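Local coordinates for CDC48 domain-containing protein (Pyrococcus horikoshii, PDB 4UZR) that is of unknown function, with possible ATP binding inferred from its family, and assembles into a dodecamer that contains a 12-bladed beta-propeller, at residues Glu3-Pro8 with Thr67-Pro72; Asp85-Glu90 with Asn121-Arg126; Thr30-Asp35 with Tyr54-Arg59; Glu99-Ile104 with Leu112-Phe117; Leu76-Lys81 with Gln107-Leu112. All blocks are in the same frame, centred on the assembly; numbering follows the deposited sequence.

Contact 1. Residues Glu3-Pro8 with Thr67-Pro72; sequences ELKLKP and TLVTHP
K5 and L6 pair with T67 and L68 along the parallel join that brings together the first and last strands, 3-8 and 65-69, of the mixed sheet in the CDC48-like part of the chain. Three backbone bonds stitch it: T67 N to L4 O (2.8 Å), L6 N to T67 O (3.1 Å) and V69 N to L6 O (2.8 Å). K5 and T67 lie on one face, where K5 CB meets V69 CG2 at 3.9 Å; L6 and L68 lie on the other, where the ring carbon CD of P8 and L68 CD1 approach at 4.1 Å, the two side chains crossing at about a right angle. K7 spans the end of strand 65-69, from V69 O at its CB to P72 at its NZ. Its CG takes the crowded position between backbone N and carbonyl carbon (chi1 73°). Farther out, CD lies 4.0 Å from H71 O, and a bend at chi4 leaves NZ 3.6 Å from P72 CA, while E110 of a fourth subunit offers NZ a long, weak ion pair. An alanine here would probably strip P72 of this cover and leave E110 of that subunit without its distant charge. T67 and L68 also pair antiparallel with a strand of a second subunit, which continues the sheet across the interface. A parallel pairing of first strand with last in a mixed sheet is consistent with the beta-clam fold of CDC48 domain 2.

Contact 2. Residues Asp85-Glu90 with Asn121-Arg126; sequences DVILDE and NKVLVR
I87 and D89 face V123 and V125 from strands that run nearly parallel, their axes 7.7 Å apart at closest and 14° from alignment. The first shell is mainly apolar, with D89 at one end. I87 carries most of it with two branches: CG2, anti to the backbone N, meets V125 CG2 at 3.8 Å, while CD1, at the end of the other branch, lies 3.6 Å from V123 O and 4.1 Å from V123 CG1. The side chains of I87 and V125 slide past each other in opposite directions, as do those of D89 and V125, D89 CB lying 3.7 Å from V125 CG1. An alanine in place of I87 would probably open a gap beside V125 CG2 and V123 CG1 and weaken the join of the two sheets. Strands 83-89 and 122-126 each begin an antiparallel sheet, so the contact is consistent with neighbouring blades of the propeller meeting through their first strands. In the second shell, strand 92-97 sends V94 against both I87 and V125 and I96 against V123, and backbone bonds tie I87 to V94 and L124 to V131. At the start of strand 122-126, N121 and K122 both face I133 in a classic beta bulge. Further out, and between chains, D85 OD1 forms a salt bridge with K122 NZ of a third subunit, and R126 NH1 makes a long, weak ion pair with D89 OD1 of a fifth.

Contact 3. Residues Thr30-Asp35 with Tyr54-Arg59; sequences TVRTGD and YPSPLR
V31 and L58 form the hydrogen-bonded pair of a very short antiparallel sheet, with T30 and R59 as the adjoining non-hydrogen-bonded pair. Of the backbone bonds, V31 N to L58 O (3.0 Å) is the straighter, and L58 N returns to V31 O at 3.2 Å. A third bond joins main chain to side chain: S56 OG, held anti to its own backbone N (chi1 167°), accepts from T33 N at 3.1 Å, so the serine continues the pairing where the strand itself has stopped. Apolar contact is slight. V31 CB meets L58 CD2 at 3.9 Å on the face that V31 and L58 share, and the R32 chain lies beside the P57 ring, pointing the same way, with R32 CG 3.6 Å from P57 CB. A type II beta turn from R32 to D35, with G34 at a positive phi of 99°, bends the first segment; cis peptide bonds precede P55 and P57 in the second. Around this small sheet, V31 and L58 both rest on L4 of strand 3-8. V31 and D35 also touch V50 of strand 44-54, with which G34 and D35 share backbone bonds, and T33 OG1 is hydrogen-bonded to A53 N of the same strand.

Contact 4. Residues Glu99-Ile104 with Leu112-Phe117; sequences ENEVLI and LYRGKF
V102 and F117 make an apolar patch near one end of the hairpin, V102 CG2 lying 4.1 Å from F117 CD1 as the two side chains cross. At the other end I104 CB meets Y113 CB, also at 4.1 Å, with I104 CD1 lying oblique to the tyrosine ring. G115 sits between Y113 and F117 on this face, and a CB on it would run into the Y113 hydroxyl. Backbone bonds join V102 to G115 and I104 to Y113 in both directions, and F117 N to N100 O. I104 O accepts twice, from Y113 N (3.0 Å) and L112 N (2.6 Å), the mark of a classic beta bulge. The opposite face is more polar: L103 CD2 lies over one face of the R114 guanidinium, toward its rim and 3.9 Å from NH2, while NE is held in a salt bridge by E111. Outermost, K116 NZ bridges to E99 OE1 (3.1 Å), meeting the carboxylate from above its plane, though E99 is poorly ordered. The V102 and F117 face packs on I132 of strand 129-133, I104 and Y113 reach I141 of strand 137-142, and L103 touches T97 of strand 92-97 within its own sheet.

Contact 5. Residues Leu76-Lys81 with Gln107-Leu112; sequences LEAKIK and QNLEEL
L109 sends one methyl, CD2, against the strand that carries L76 and A78. Its backbone is in the left-handed region (phi 57°), and its chi1 of -147° lies off the usual staggered positions; beyond CG the branch is extended, CD2 lying anti to CA. That methyl reaches L76 CB at 3.8 Å and A78 CB at 4.0 Å, and between them it touches the backbone at E77 C, also at 3.8 Å. L76 answers from its side: with CG anti to the carbonyl carbon (chi1 -57°), its CD1 lies 3.5 Å from N108 O. The contact is thus mutual, each leucine reaching the backbone of the other segment. In the fold, the loop carrying L109 joins strands 101-106 and 111-116, and L109 also touches I93 of strand 92-97. Strand 74-79 pairs antiparallel with a strand of a third subunit, and L138 of that subunit packs on L109, consistent with closure of a propeller blade between chains.

In the fold
The five contacts divide between two halves of the chain. Contact 3, nested inside the loop closed by contact 1, touches it directly in the CDC48-like half, L4 CD2 lying 3.8 Å from L58 CD2. Contacts 2, 4 and 5 belong to the propeller half: contact 4 is nested within contact 2, whereas contact 5 crosses both in sequence and shares L112 with contact 4. The centres of contacts 1 and 2 are 34 Å apart. Contact 5, its centre 23 Å from that of contact 1, lies nearest of these three to the CDC48-like half, its segment 76-81 coming soon after 67-72. The example illustrates modularity: sheets formed within one chain are extended by strands of neighbouring subunits.

Contact 1. Residues Glu3-Pro8 with Thr67-Pro72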
# COMPACT_ATOMS: atom_id res chain seq x y z
N GLU A 3 -33.67 -17.59 22.77
CA GLU A 3 -33.63 -17.02 21.43
C GLU A 3 -32.76 -17.82 20.46
O GLU A 3 -31.64 -18.22 20.80
CB GLU A 3 -33.13 -15.57 21.48
CG GLU A 3 -34.21 -14.54 21.77
CD GLU A 3 -33.66 -13.13 21.89
OE1 GLU A 3 -32.42 -12.98 21.85
OE2 GLU A 3 -34.46 -12.19 22.04
N LEU A 4 -33.28 -18.04 19.26
CA LEU A 4 -32.54 -18.72 18.20
C LEU A 4 -32.40 -17.84 16.96
O LEU A 4 -33.39 -17.35 16.42
CB LEU A 4 -33.21 -20.04 17.83
CG LEU A 4 -33.00 -21.23 18.77
CD1 LEU A 4 -33.67 -22.48 18.21
CD2 LEU A 4 -31.52 -21.47 19.01
N LYS A 5 -31.16 -17.65 16.52
CA LYS A 5 -30.88 -16.94 15.28
C LYS A 5 -30.28 -17.92 14.29
O LYS A 5 -29.17 -18.43 14.49
CB LYS A 5 -29.92 -15.77 15.53
CG LYS A 5 -30.53 -14.65 16.36
CD LYS A 5 -29.55 -13.51 16.57
CE LYS A 5 -30.20 -12.36 17.34
NZ LYS A 5 -29.23 -11.60 18.17
N LEU A 6 -31.04 -18.17 13.21
CA LEU A 6 -30.73 -19.21 12.25
C LEU A 6 -30.60 -18.68 10.82
O LEU A 6 -31.09 -17.59 10.51
CB LEU A 6 -31.84 -20.26 12.25
CG LEU A 6 -32.29 -20.87 13.58
CD1 LEU A 6 -33.57 -21.66 13.37
CD2 LEU A 6 -31.19 -21.74 14.15
N LYS A 7 -29.97 -19.47 9.96
CA LYS A 7 -29.91 -19.18 8.53
C LYS A 7 -29.65 -20.46 7.74
O LYS A 7 -28.91 -21.33 8.19
CB LYS A 7 -28.83 -18.13 8.23
CG LYS A 7 -27.39 -18.63 8.35
CD LYS A 7 -26.40 -17.51 8.04
CE LYS A 7 -24.97 -17.95 8.31
NZ LYS A 7 -24.13 -17.95 7.08
N PRO A 8 -30.27 -20.57 6.55
CA PRO A 8 -30.07 -21.75 5.70
C PRO A 8 -28.68 -21.74 5.07
O PRO A 8 -28.15 -20.66 4.80
CB PRO A 8 -31.15 -21.58 4.63
CG PRO A 8 -31.38 -20.11 4.56
CD PRO A 8 -31.20 -19.60 5.96
N THR A 67 -35.52 -16.34 15.00
CA THR A 67 -35.28 -15.24 14.08
C THR A 67 -34.54 -15.72 12.83
O THR A 67 -33.58 -16.48 12.93
CB THR A 67 -34.46 -14.12 14.76
OG1 THR A 67 -35.21 -13.57 15.85
CG2 THR A 67 -34.13 -13.00 13.78
N LEU A 68 -35.00 -15.28 11.66
CA LEU A 68 -34.29 -15.57 10.42
C LEU A 68 -33.21 -14.52 10.17
O LEU A 68 -33.48 -13.32 10.16
CB LEU A 68 -35.26 -15.63 9.24
CG LEU A 68 -34.65 -15.73 7.84
CD1 LEU A 68 -33.80 -16.99 7.68
CD2 LEU A 68 -35.74 -15.70 6.78
N VAL A 69 -31.99 -15.00 9.98
CA VAL A 69 -30.82 -14.16 9.75
C VAL A 69 -30.33 -14.33 8.31
O VAL A 69 -30.34 -15.43 7.78
CB VAL A 69 -29.70 -14.47 10.77
CG1 VAL A 69 -28.36 -13.91 10.31
CG2 VAL A 69 -30.07 -13.92 12.14
N THR A 70 -29.93 -13.23 7.67
CA THR A 70 -29.44 -13.30 6.30
C THR A 70 -27.92 -13.18 6.24
O THR A 70 -27.25 -14.02 5.63
CB THR A 70 -30.07 -12.20 5.40
OG1 THR A 70 -29.94 -10.93 6.03
CG2 THR A 70 -31.54 -12.49 5.15
N HIS A 71 -27.37 -12.16 6.89
CA HIS A 71 -25.92 -11.93 6.92
C HIS A 71 -25.12 -13.05 7.59
O HIS A 71 -25.56 -13.62 8.59
CB HIS A 71 -25.63 -10.57 7.57
CG HIS A 71 -26.09 -9.41 6.75
ND1 HIS A 71 -25.46 -9.02 5.59
CD2 HIS A 71 -27.14 -8.56 6.91
CE1 HIS A 71 -26.09 -7.97 5.08
NE2 HIS A 71 -27.11 -7.68 5.86
N PRO A 72 -23.92 -13.35 7.05
CA PRO A 72 -23.10 -14.51 7.43
C PRO A 72 -22.21 -14.29 8.65
O PRO A 72 -21.03 -14.61 8.60
CB PRO A 72 -22.24 -14.75 6.19
CG PRO A 72 -22.29 -13.47 5.40
CD PRO A 72 -23.24 -12.52 6.05

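Contact 2. Residues Asp85-Glu90 with Asn121-Arg126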
# COMPACT_ATOMS: atom_id res chain seq x y z
N ASP A 85 -5.40 -8.42 29.75
CA ASP A 85 -5.24 -7.58 28.57
C ASP A 85 -5.21 -8.42 27.30
O ASP A 85 -4.86 -9.60 27.32
CB ASP A 85 -3.97 -6.74 28.68
CG ASP A 85 -3.95 -5.58 27.70
OD1 ASP A 85 -5.02 -5.27 27.13
OD2 ASP A 85 -2.88 -4.97 27.51
N VAL A 86 -5.59 -7.79 26.18
CA VAL A 86 -5.64 -8.48 24.90
C VAL A 86 -5.03 -7.60 23.81
O VAL A 86 -5.33 -6.41 23.72
CB VAL A 86 -7.09 -8.85 24.51
CG1 VAL A 86 -7.15 -9.38 23.09
CG2 VAL A 86 -7.65 -9.87 25.48
N ILE A 87 -4.17 -8.20 23.00
CA ILE A 87 -3.57 -7.50 21.87
C ILE A 87 -4.05 -8.11 20.56
O ILE A 87 -3.96 -9.32 20.37
CB ILE A 87 -2.03 -7.55 21.94
CG1 ILE A 87 -1.54 -6.98 23.27
CG2 ILE A 87 -1.42 -6.79 20.78
CD1 ILE A 87 -0.08 -7.28 23.56
N LEU A 88 -4.55 -7.27 19.68
CA LEU A 88 -5.10 -7.72 18.41
C LEU A 88 -4.28 -7.19 17.24
O LEU A 88 -4.20 -5.99 17.01
CB LEU A 88 -6.57 -7.29 18.28
CG LEU A 88 -7.29 -7.67 16.99
CD1 LEU A 88 -7.21 -9.17 16.75
CD2 LEU A 88 -8.74 -7.22 17.04
N ASP A 89 -3.65 -8.11 16.50
CA ASP A 89 -2.83 -7.74 15.36
C ASP A 89 -3.37 -8.42 14.10
O ASP A 89 -4.51 -8.89 14.08
CB ASP A 89 -1.37 -8.14 15.61
CG ASP A 89 -0.38 -7.32 14.80
OD1 ASP A 89 -0.30 -7.52 13.57
OD2 ASP A 89 0.31 -6.46 15.39
N GLU A 90 -2.55 -8.47 13.05
CA GLU A 90 -2.95 -9.04 11.78
C GLU A 90 -3.12 -10.56 11.89
O GLU A 90 -2.14 -11.30 11.85
CB GLU A 90 -1.93 -8.69 10.69
CG GLU A 90 -1.84 -7.19 10.41
CD GLU A 90 -0.51 -6.78 9.82
OE1 GLU A 90 0.46 -7.55 9.93
OE2 GLU A 90 -0.43 -5.67 9.25
N ASN A 121 7.09 -8.59 32.42
CA ASN A 121 7.21 -7.16 32.25
C ASN A 121 6.32 -6.66 31.11
O ASN A 121 5.35 -5.94 31.34
CB ASN A 121 8.66 -6.77 32.00
CG ASN A 121 9.49 -6.77 33.27
OD1 ASN A 121 8.96 -6.74 34.37
ND2 ASN A 121 10.81 -6.81 33.11
N LYS A 122 6.65 -7.06 29.89
CA LYS A 122 5.93 -6.57 28.72
C LYS A 122 5.68 -7.66 27.67
O LYS A 122 6.36 -8.68 27.65
CB LYS A 122 6.68 -5.40 28.07
CG LYS A 122 6.71 -4.12 28.91
CD LYS A 122 7.44 -3.00 28.19
CE LYS A 122 7.43 -1.72 29.03
NZ LYS A 122 8.13 -0.60 28.34
N VAL A 123 4.68 -7.43 26.82
CA VAL A 123 4.41 -8.30 25.68
C VAL A 123 4.23 -7.47 24.41
O VAL A 123 3.35 -6.61 24.34
CB VAL A 123 3.16 -9.19 25.92
CG1 VAL A 123 2.82 -9.96 24.66
CG2 VAL A 123 3.40 -10.14 27.08
N LEU A 124 5.07 -7.73 23.42
CA LEU A 124 5.05 -6.98 22.16
C LEU A 124 4.57 -7.86 21.02
O LEU A 124 4.86 -9.05 20.97
CB LEU A 124 6.45 -6.45 21.85
CG LEU A 124 7.09 -5.51 22.88
CD1 LEU A 124 8.49 -5.12 22.46
CD2 LEU A 124 6.22 -4.28 23.08
N VAL A 125 3.82 -7.27 20.09
CA VAL A 125 3.30 -8.01 18.95
C VAL A 125 3.50 -7.23 17.65
O VAL A 125 3.16 -6.05 17.57
CB VAL A 125 1.79 -8.32 19.11
CG1 VAL A 125 1.28 -9.13 17.92
CG2 VAL A 125 1.53 -9.08 20.41
N ARG A 126 4.04 -7.90 16.64
CA ARG A 126 4.20 -7.32 15.31
C ARG A 126 4.25 -8.41 14.24
O ARG A 126 5.17 -9.22 14.22
CB ARG A 126 5.45 -6.45 15.21
CG ARG A 126 5.73 -5.95 13.80
CD ARG A 126 6.97 -5.08 13.73
NE ARG A 126 6.72 -3.82 13.03
CZ ARG A 126 6.85 -3.66 11.72
NH1 ARG A 126 7.23 -4.68 10.96
NH2 ARG A 126 6.61 -2.48 11.16

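Contact 3. Residues Thr30-Asp35 with Tyr54-Arg59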
# COMPACT_ATOMS: atom_id res chain seq x y z
N THR A 30 -31.84 -30.23 22.13
CA THR A 30 -30.84 -29.26 22.54
C THR A 30 -30.11 -28.63 21.35
O THR A 30 -29.67 -29.34 20.44
CB THR A 30 -29.79 -29.90 23.48
OG1 THR A 30 -30.42 -30.26 24.72
CG2 THR A 30 -28.64 -28.95 23.75
N VAL A 31 -29.98 -27.31 21.37
CA VAL A 31 -29.36 -26.57 20.28
C VAL A 31 -28.25 -25.67 20.80
O VAL A 31 -28.44 -24.93 21.77
CB VAL A 31 -30.41 -25.73 19.52
CG1 VAL A 31 -29.73 -24.79 18.54
CG2 VAL A 31 -31.40 -26.63 18.81
N ARG A 32 -27.09 -25.73 20.16
CA ARG A 32 -25.93 -24.94 20.54
C ARG A 32 -25.51 -23.98 19.42
O ARG A 32 -25.87 -24.18 18.26
CB ARG A 32 -24.77 -25.87 20.88
CG ARG A 32 -24.77 -26.37 22.32
CD ARG A 32 -24.25 -27.80 22.39
NE ARG A 32 -24.23 -28.32 23.75
CZ ARG A 32 -23.16 -28.86 24.32
NH1 ARG A 32 -22.02 -28.96 23.64
NH2 ARG A 32 -23.22 -29.31 25.57
N THR A 33 -24.76 -22.94 19.77
CA THR A 33 -24.22 -22.03 18.77
C THR A 33 -23.27 -22.76 17.82
O THR A 33 -22.34 -23.43 18.26
CB THR A 33 -23.46 -20.85 19.42
OG1 THR A 33 -24.33 -20.14 20.30
CG2 THR A 33 -22.93 -19.90 18.35
N GLY A 34 -23.51 -22.62 16.52
CA GLY A 34 -22.65 -23.24 15.52
C GLY A 34 -23.21 -24.54 14.97
O GLY A 34 -22.69 -25.07 13.99
N ASP A 35 -24.26 -25.05 15.60
CA ASP A 35 -24.88 -26.30 15.18
C ASP A 35 -25.47 -26.24 13.78
O ASP A 35 -25.87 -25.17 13.31
CB ASP A 35 -25.97 -26.73 16.17
CG ASP A 35 -25.40 -27.24 17.48
OD1 ASP A 35 -24.19 -27.53 17.53
OD2 ASP A 35 -26.18 -27.37 18.45
N TYR A 54 -29.11 -17.99 22.25
CA TYR A 54 -29.04 -17.24 23.50
C TYR A 54 -30.07 -17.72 24.51
O TYR A 54 -31.27 -17.47 24.37
CB TYR A 54 -29.22 -15.74 23.25
CG TYR A 54 -28.93 -14.88 24.47
CD1 TYR A 54 -27.62 -14.55 24.81
CD2 TYR A 54 -29.95 -14.41 25.28
CE1 TYR A 54 -27.35 -13.77 25.92
CE2 TYR A 54 -29.69 -13.64 26.39
CZ TYR A 54 -28.39 -13.32 26.71
OH TYR A 54 -28.12 -12.54 27.82
N PRO A 55 -29.60 -18.42 25.55
CA PRO A 55 -28.17 -18.73 25.75
C PRO A 55 -27.76 -20.01 25.03
O PRO A 55 -28.58 -20.63 24.35
CB PRO A 55 -28.06 -18.90 27.27
CG PRO A 55 -29.48 -19.05 27.78
CD PRO A 55 -30.42 -19.00 26.62
N SER A 56 -26.49 -20.39 25.15
CA SER A 56 -26.00 -21.62 24.54
C SER A 56 -25.17 -22.41 25.54
O SER A 56 -24.20 -21.88 26.09
CB SER A 56 -25.19 -21.31 23.28
OG SER A 56 -24.47 -22.44 22.82
N PRO A 57 -25.54 -23.68 25.79
CA PRO A 57 -26.62 -24.43 25.14
C PRO A 57 -28.02 -24.06 25.63
O PRO A 57 -28.16 -23.43 26.68
CB PRO A 57 -26.31 -25.88 25.52
CG PRO A 57 -25.56 -25.80 26.80
CD PRO A 57 -24.90 -24.45 26.88
N LEU A 58 -29.03 -24.46 24.87
CA LEU A 58 -30.42 -24.16 25.20
C LEU A 58 -31.35 -25.32 24.84
O LEU A 58 -31.11 -26.04 23.87
CB LEU A 58 -30.86 -22.86 24.52
CG LEU A 58 -32.11 -22.76 23.64
CD1 LEU A 58 -32.50 -21.31 23.50
CD2 LEU A 58 -31.87 -23.35 22.26
N ARG A 59 -32.41 -25.49 25.62
CA ARG A 59 -33.42 -26.50 25.32
C ARG A 59 -34.65 -25.84 24.71
O ARG A 59 -35.27 -24.97 25.33
CB ARG A 59 -33.80 -27.28 26.58

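Contact 4. Residues Glu99-Ile104 with Leu112-Phe117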
# COMPACT_ATOMS: atom_id res chain seq x y z
N GLU A 99 -2.60 -14.25 36.15
CA GLU A 99 -1.45 -14.97 36.69
C GLU A 99 -0.33 -15.11 35.67
O GLU A 99 0.41 -16.10 35.67
CB GLU A 99 -1.86 -16.34 37.23
CG GLU A 99 -2.50 -17.27 36.22
CD GLU A 99 -2.94 -18.58 36.86
OE1 GLU A 99 -2.14 -19.16 37.62
OE2 GLU A 99 -4.07 -19.02 36.59
N ASN A 100 -0.22 -14.12 34.79
CA ASN A 100 0.86 -14.06 33.81
C ASN A 100 0.92 -15.25 32.85
O ASN A 100 2.00 -15.79 32.57
CB ASN A 100 2.21 -13.86 34.52
CG ASN A 100 2.30 -12.52 35.23
OD1 ASN A 100 1.66 -11.54 34.83
ND2 ASN A 100 3.07 -12.47 36.31
N GLU A 101 -0.24 -15.66 32.37
CA GLU A 101 -0.34 -16.68 31.33
C GLU A 101 -0.52 -15.97 30.00
O GLU A 101 -1.30 -15.03 29.89
CB GLU A 101 -1.54 -17.58 31.61
CG GLU A 101 -1.31 -19.06 31.42
CD GLU A 101 -2.44 -19.89 32.00
OE1 GLU A 101 -2.87 -19.58 33.13
OE2 GLU A 101 -2.90 -20.83 31.32
N VAL A 102 0.19 -16.43 28.97
CA VAL A 102 0.06 -15.87 27.63
C VAL A 102 -0.47 -16.91 26.66
O VAL A 102 0.09 -18.00 26.52
CB VAL A 102 1.40 -15.32 27.12
CG1 VAL A 102 1.24 -14.78 25.70
CG2 VAL A 102 1.92 -14.23 28.04
N LEU A 103 -1.57 -16.57 25.99
CA LEU A 103 -2.18 -17.46 25.01
C LEU A 103 -2.29 -16.77 23.65
O LEU A 103 -2.71 -15.62 23.56
CB LEU A 103 -3.57 -17.90 25.48
CG LEU A 103 -3.60 -18.72 26.78
CD1 LEU A 103 -4.02 -17.86 27.96
CD2 LEU A 103 -4.52 -19.91 26.62
N ILE A 104 -1.91 -17.49 22.60
CA ILE A 104 -1.93 -16.95 21.25
C ILE A 104 -2.87 -17.73 20.34
O ILE A 104 -2.75 -18.95 20.19
CB ILE A 104 -0.51 -16.94 20.64
CG1 ILE A 104 0.43 -16.11 21.51
CG2 ILE A 104 -0.55 -16.38 19.22
CD1 ILE A 104 1.89 -16.22 21.11
N LEU A 112 -3.00 -21.32 19.12
CA LEU A 112 -1.69 -21.55 18.53
C LEU A 112 -0.66 -21.81 19.63
O LEU A 112 0.27 -22.59 19.44
CB LEU A 112 -1.25 -20.34 17.70
CG LEU A 112 -2.08 -19.98 16.47
CD1 LEU A 112 -1.48 -18.76 15.79
CD2 LEU A 112 -2.14 -21.16 15.52
N TYR A 113 -0.84 -21.15 20.77
CA TYR A 113 0.13 -21.30 21.85
C TYR A 113 -0.44 -21.01 23.24
O TYR A 113 -1.35 -20.20 23.40
CB TYR A 113 1.35 -20.41 21.59
CG TYR A 113 2.40 -20.43 22.68
CD1 TYR A 113 3.34 -21.44 22.75
CD2 TYR A 113 2.44 -19.42 23.64
CE1 TYR A 113 4.31 -21.46 23.74
CE2 TYR A 113 3.41 -19.44 24.64
CZ TYR A 113 4.33 -20.45 24.68
OH TYR A 113 5.29 -20.47 25.67
N ARG A 114 0.09 -21.70 24.24
CA ARG A 114 -0.22 -21.41 25.64
C ARG A 114 1.07 -21.54 26.45
O ARG A 114 1.80 -22.52 26.33
CB ARG A 114 -1.31 -22.35 26.18
CG ARG A 114 -1.00 -23.83 26.08
CD ARG A 114 -2.04 -24.66 26.83
NE ARG A 114 -3.39 -24.42 26.35
CZ ARG A 114 -4.36 -23.85 27.07
NH1 ARG A 114 -4.12 -23.46 28.32
NH2 ARG A 114 -5.56 -23.67 26.55
N GLY A 115 1.36 -20.53 27.26
CA GLY A 115 2.58 -20.53 28.05
C GLY A 115 2.42 -19.79 29.36
O GLY A 115 1.59 -18.89 29.48
N LYS A 116 3.21 -20.18 30.35
CA LYS A 116 3.20 -19.52 31.65
C LYS A 116 4.55 -18.88 31.95
O LYS A 116 5.60 -19.47 31.70
CB LYS A 116 2.82 -20.51 32.76
CG LYS A 116 2.47 -19.86 34.08
CD LYS A 116 1.75 -20.83 35.01
CE LYS A 116 1.61 -20.26 36.41
NZ LYS A 116 0.75 -19.05 36.44
N PHE A 117 4.51 -17.67 32.50
CA PHE A 117 5.73 -16.92 32.79
C PHE A 117 5.67 -16.35 34.20
O PHE A 117 4.77 -15.57 34.52
CB PHE A 117 5.91 -15.81 31.76
CG PHE A 117 6.02 -16.31 30.34
CD1 PHE A 117 4.88 -16.55 29.59
CD2 PHE A 117 7.26 -16.55 29.77
CE1 PHE A 117 4.98 -17.02 28.29
CE2 PHE A 117 7.36 -17.01 28.48
CZ PHE A 117 6.22 -17.25 27.74

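Contact 5. Residues Leu76-Lys81 with Gln107-Leu112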
# COMPACT_ATOMS: atom_id res chain seq x y z
N LEU A 76 -17.63 -16.73 17.90
CA LEU A 76 -16.73 -17.71 18.52
C LEU A 76 -16.37 -17.26 19.93
O LEU A 76 -16.27 -16.06 20.20
CB LEU A 76 -15.47 -17.88 17.67
CG LEU A 76 -15.68 -18.30 16.22
CD1 LEU A 76 -14.36 -18.28 15.45
CD2 LEU A 76 -16.31 -19.68 16.15
N GLU A 77 -16.20 -18.22 20.83
CA GLU A 77 -15.91 -17.91 22.23
C GLU A 77 -14.80 -18.78 22.80
O GLU A 77 -14.66 -19.95 22.44
CB GLU A 77 -17.17 -18.05 23.09
CG GLU A 77 -18.33 -17.16 22.69
CD GLU A 77 -19.49 -17.25 23.66
OE1 GLU A 77 -19.57 -18.26 24.39
OE2 GLU A 77 -20.32 -16.32 23.69
N ALA A 78 -14.01 -18.20 23.70
CA ALA A 78 -12.98 -18.94 24.42
C ALA A 78 -13.02 -18.59 25.90
O ALA A 78 -12.74 -17.45 26.28
CB ALA A 78 -11.61 -18.65 23.83
N LYS A 79 -13.38 -19.56 26.74
CA LYS A 79 -13.45 -19.33 28.18
C LYS A 79 -12.05 -19.20 28.76
O LYS A 79 -11.27 -20.16 28.74
CB LYS A 79 -14.21 -20.47 28.87
CG LYS A 79 -15.72 -20.42 28.68
CD LYS A 79 -16.36 -19.36 29.56
N ILE A 80 -11.73 -18.01 29.26
CA ILE A 80 -10.43 -17.77 29.88
C ILE A 80 -10.63 -16.96 31.16
O ILE A 80 -11.12 -15.83 31.12
CB ILE A 80 -9.48 -17.01 28.94
CG1 ILE A 80 -9.18 -17.83 27.68
CG2 ILE A 80 -8.18 -16.66 29.66
CD1 ILE A 80 -8.33 -17.11 26.67
N LYS A 81 -10.23 -17.53 32.29
CA LYS A 81 -10.45 -16.90 33.58
C LYS A 81 -9.51 -15.72 33.81
O LYS A 81 -8.29 -15.87 33.73
CB LYS A 81 -10.31 -17.92 34.71
N GLN A 107 -7.02 -16.00 13.67
CA GLN A 107 -8.28 -15.32 13.36
C GLN A 107 -9.50 -16.25 13.43
O GLN A 107 -10.63 -15.79 13.37
CB GLN A 107 -8.20 -14.66 11.98
N ASN A 108 -9.25 -17.55 13.57
CA ASN A 108 -10.33 -18.52 13.72
C ASN A 108 -10.54 -18.91 15.18
O ASN A 108 -11.28 -19.85 15.49
CB ASN A 108 -10.04 -19.78 12.90
CG ASN A 108 -10.19 -19.56 11.41
OD1 ASN A 108 -10.41 -18.43 10.96
ND2 ASN A 108 -10.07 -20.63 10.64
N LEU A 109 -9.87 -18.18 16.07
CA LEU A 109 -9.87 -18.47 17.51
C LEU A 109 -9.38 -19.88 17.81
O LEU A 109 -9.80 -20.51 18.78
CB LEU A 109 -11.24 -18.21 18.14
CG LEU A 109 -11.17 -17.71 19.59
CD1 LEU A 109 -10.25 -16.51 19.67
CD2 LEU A 109 -12.56 -17.37 20.12
N GLU A 110 -8.48 -20.37 16.96
CA GLU A 110 -7.82 -21.64 17.20
C GLU A 110 -6.55 -21.37 18.00
O GLU A 110 -5.78 -20.47 17.66
CB GLU A 110 -7.47 -22.33 15.88
CG GLU A 110 -8.43 -23.44 15.47
CD GLU A 110 -8.34 -23.77 14.00
OE1 GLU A 110 -7.70 -23.00 13.25
OE2 GLU A 110 -8.91 -24.80 13.59
N GLU A 111 -6.34 -22.15 19.05
CA GLU A 111 -5.20 -21.93 19.92
C GLU A 111 -3.89 -22.30 19.23
O GLU A 111 -3.71 -23.43 18.79
CB GLU A 111 -5.34 -22.72 21.22
CG GLU A 111 -4.20 -22.50 22.20
CD GLU A 111 -4.49 -23.09 23.57
OE1 GLU A 111 -5.59 -22.86 24.10
OE2 GLU A 111 -3.60 -23.78 24.11
N LEU A 112 -3.00 -21.32 19.12
CA LEU A 112 -1.69 -21.55 18.53
C LEU A 112 -0.66 -21.81 19.63
O LEU A 112 0.27 -22.59 19.44
CB LEU A 112 -1.25 -20.34 17.70
CG LEU A 112 -2.08 -19.98 16.47
CD1 LEU A 112 -1.48 -18.76 15.79
CD2 LEU A 112 -2.14 -21.16 15.52